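Local coordinates for protein Cry37AA1 (Bacillus thuringiensis, PDB 4RHZ) that probably acts as the smaller, C2-like, calcium-binding partner of Cry23Aa1 in a binary insecticidal toxin complex, at residues B[100-105]-B[119-124]. Residues are numbered along the deposited sequence; the frame is centred on the assembly and turned at random. Where two conformers were deposited one is given.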
ATOM      1  N   SER B 100      16.632  -5.309  -0.943  1.00 27.93           N
ATOM      2  CA  SER B 100      15.945  -4.031  -0.991  1.00 30.73           C
ATOM      3  C   SER B 100      16.804  -2.929  -0.362  1.00 31.74           C
ATOM      4  O   SER B 100      17.725  -3.214   0.383  1.00 33.54           O
ATOM      5  CB  SER B 100      14.651  -4.135  -0.160  1.00 30.55           C
ATOM      6  OG  SER B 100      14.981  -4.549   1.163  1.00 28.36           O
ATOM      7  N   THR B 101      16.463  -1.678  -0.627  1.00 33.04           N
ATOM      8  CA  THR B 101      16.922  -0.540   0.174  1.00 35.43           C
ATOM      9  C   THR B 101      16.194  -0.460   1.551  1.00 36.14           C
ATOM     10  O   THR B 101      15.114  -0.996   1.694  1.00 36.61           O
ATOM     11  CB  THR B 101      16.559   0.745  -0.561  1.00 36.97           C
ATOM     12  OG1 THR B 101      15.132   0.735  -0.766  1.00 37.19           O
ATOM     13  CG2 THR B 101      17.267   0.811  -1.953  1.00 34.71           C
ATOM     14  N   PRO B 102      16.795   0.192   2.575  1.00 37.14           N
ATOM     15  CA  PRO B 102      16.090   0.253   3.875  1.00 38.38           C
ATOM     16  C   PRO B 102      14.789   1.052   3.721  1.00 38.06           C
ATOM     17  O   PRO B 102      14.793   2.084   3.079  1.00 35.61           O
ATOM     18  CB  PRO B 102      17.077   1.019   4.788  1.00 38.49           C
ATOM     19  CG  PRO B 102      17.953   1.786   3.855  1.00 38.49           C
ATOM     20  CD  PRO B 102      18.035   1.012   2.572  1.00 37.62           C
ATOM     21  N   GLY B 103      13.682   0.533   4.238  1.00 38.67           N
ATOM     22  CA  GLY B 103      12.401   1.228   4.015  1.00 38.29           C
ATOM     23  C   GLY B 103      11.582   0.452   3.021  1.00 38.20           C
ATOM     24  O   GLY B 103      10.370   0.715   2.892  1.00 40.09           O
ATOM     25  N   VAL B 104      12.214  -0.482   2.286  1.00 34.42           N
ATOM     26  CA  VAL B 104      11.450  -1.381   1.445  1.00 30.67           C
ATOM     27  C   VAL B 104      11.593  -2.745   2.055  1.00 31.91           C
ATOM     28  O   VAL B 104      12.705  -3.094   2.579  1.00 31.74           O
ATOM     29  CB  VAL B 104      11.934  -1.382   0.023  1.00 31.10           C
ATOM     30  CG1 VAL B 104      11.236  -2.456  -0.824  1.00 28.29           C
ATOM     31  CG2 VAL B 104      11.795   0.037  -0.638  1.00 28.09           C
ATOM     32  N   THR B 105      10.485  -3.498   2.052  1.00 30.33           N
ATOM     33  CA  THR B 105      10.421  -4.771   2.713  1.00 29.51           C
ATOM     34  C   THR B 105      10.572  -5.839   1.636  1.00 29.93           C
ATOM     35  O   THR B 105      10.156  -5.614   0.493  1.00 29.88           O
ATOM     36  CB  THR B 105       9.067  -4.866   3.447  1.00 29.73           C
ATOM     37  OG1 THR B 105       9.170  -4.110   4.657  1.00 32.75           O
ATOM     38  CG2 THR B 105       8.657  -6.258   3.796  1.00 26.78           C
ATOM     39  N   ILE B 119      10.654  -9.355   5.454  1.00 26.33           N
ATOM     40  CA  ILE B 119      11.676  -8.789   6.283  1.00 25.65           C
ATOM     41  C   ILE B 119      11.752  -7.336   5.996  1.00 27.36           C
ATOM     42  O   ILE B 119      11.825  -6.913   4.844  1.00 28.28           O
ATOM     43  CB  ILE B 119      13.111  -9.401   5.967  1.00 26.97           C
ATOM     44  CG1 ILE B 119      13.200 -10.859   6.353  1.00 27.71           C
ATOM     45  CG2 ILE B 119      14.206  -8.787   6.852  1.00 23.45           C
ATOM     46  CD1 ILE B 119      13.067 -11.721   5.269  1.00 29.66           C
ATOM     47  N   LYS B 120      11.809  -6.550   7.047  1.00 27.94           N
ATOM     48  CA  LYS B 120      11.883  -5.110   6.945  1.00 29.67           C
ATOM     49  C   LYS B 120      13.102  -4.745   7.730  1.00 29.50           C
ATOM     50  O   LYS B 120      13.379  -5.442   8.684  1.00 30.75           O
ATOM     51  CB  LYS B 120      10.670  -4.612   7.719  1.00 30.20           C
ATOM     52  CG  LYS B 120      10.709  -3.216   8.126  1.00 34.61           C
ATOM     53  CD  LYS B 120       9.606  -2.930   9.165  1.00 38.93           C
ATOM     54  CE  LYS B 120       9.577  -1.430   9.445  1.00 42.75           C
ATOM     55  NZ  LYS B 120       8.680  -1.133  10.611  1.00 48.43           N
ATOM     56  N   TYR B 121      13.846  -3.698   7.358  1.00 30.75           N
ATOM     57  CA  TYR B 121      15.000  -3.351   8.154  1.00 32.99           C
ATOM     58  C   TYR B 121      15.181  -1.875   8.163  1.00 34.52           C
ATOM     59  O   TYR B 121      14.746  -1.242   7.231  1.00 35.12           O
ATOM     60  CB  TYR B 121      16.294  -4.034   7.629  1.00 32.86           C
ATOM     61  CG  TYR B 121      16.878  -3.530   6.317  1.00 31.94           C
ATOM     62  CD1 TYR B 121      18.022  -2.735   6.311  1.00 27.18           C
ATOM     63  CD2 TYR B 121      16.311  -3.886   5.086  1.00 31.28           C
ATOM     64  CE1 TYR B 121      18.593  -2.282   5.112  1.00 27.48           C
ATOM     65  CE2 TYR B 121      16.918  -3.482   3.859  1.00 28.23           C
ATOM     66  CZ  TYR B 121      18.052  -2.681   3.891  1.00 31.96           C
ATOM     67  OH  TYR B 121      18.607  -2.237   2.688  1.00 30.14           O
ATOM     68  N   SER B 122      15.852  -1.356   9.198  1.00 36.01           N
ATOM     69  CA  SER B 122      16.194   0.059   9.279  1.00 37.67           C
ATOM     70  C   SER B 122      17.546   0.217   9.959  1.00 38.90           C
ATOM     71  O   SER B 122      17.999  -0.681  10.683  1.00 40.37           O
ATOM     72  CB  SER B 122      15.132   0.850  10.090  1.00 37.93           C
ATOM     73  OG  SER B 122      14.981   0.328  11.403  1.00 36.98           O
ATOM     74  N   LEU B 123      18.157   1.377   9.767  1.00 41.08           N
ATOM     75  CA  LEU B 123      19.535   1.672  10.256  1.00 43.47           C
ATOM     76  C   LEU B 123      19.638   3.016  10.964  1.00 44.39           C
ATOM     77  O   LEU B 123      19.052   3.999  10.471  1.00 44.30           O
ATOM     78  CB  LEU B 123      20.471   1.821   9.043  1.00 42.50           C
ATOM     79  CG  LEU B 123      20.293   0.674   8.057  1.00 43.15           C
ATOM     80  CD1 LEU B 123      20.870   1.023   6.711  1.00 42.21           C
ATOM     81  CD2 LEU B 123      20.944  -0.563   8.672  1.00 41.86           C
ATOM     82  N   THR B 124      20.435   3.045  12.042  1.00 44.87           N
ATOM     83  CA  THR B 124      20.856   4.275  12.731  0.50 45.48           C
ATOM     84  C   THR B 124      22.318   4.123  13.101  1.00 46.34           C
ATOM     85  O   THR B 124      22.728   3.033  13.468  1.00 46.23           O
ATOM     86  CB  THR B 124      20.092   4.553  14.077  0.50 45.32           C
ATOM     87  OG1 THR B 124      20.095   3.384  14.925  0.50 41.77           O
ATOM     88  CG2 THR B 124      18.677   5.018  13.801  0.50 46.34           C
TER
HETATM   89  O   HOH W   1      12.890  -2.289   5.093  1.00 29.74           O
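Residues 100-105 link strands 89-100 and 105-110 through a type II beta turn, T101 to V104, closed by V104 N to T101 O (3.0 Å), with G103 third at positive phi. The turn lies beside residues 119-124 of strand 115-125, and Y121 carries most of the contact. Its CG, in the crowded position between backbone N and carbonyl carbon (chi1 71°), swings the ring off the strand and across to the turn, OH foremost. Y121 OH donates to S100 O (2.7 Å), 29° out of the carbonyl plane. P102 lies over one ring face, its CA 3.8 Å from the Y121 centroid and 23° off the normal, a CH-pi contact. S100 OG, at the ring edge, donates to V104 O (3.0 Å), tying the residue before the turn to its last. A water accepts from G103 N and Y121 N and probably donates to V104 O, bridging two segments without direct backbone-to-backbone hydrogen bonds. T105 CA makes a CA-H...O contact with I119 O (3.3 Å). The contact joins both sheets of the C2-like sandwich: S100 pairs with M73, K120 with T9, while T105 extends its sheet onto a parallel Cry23AA1 strand, its OG1 hydrogen-bonded to OE1 of E48 of that chain.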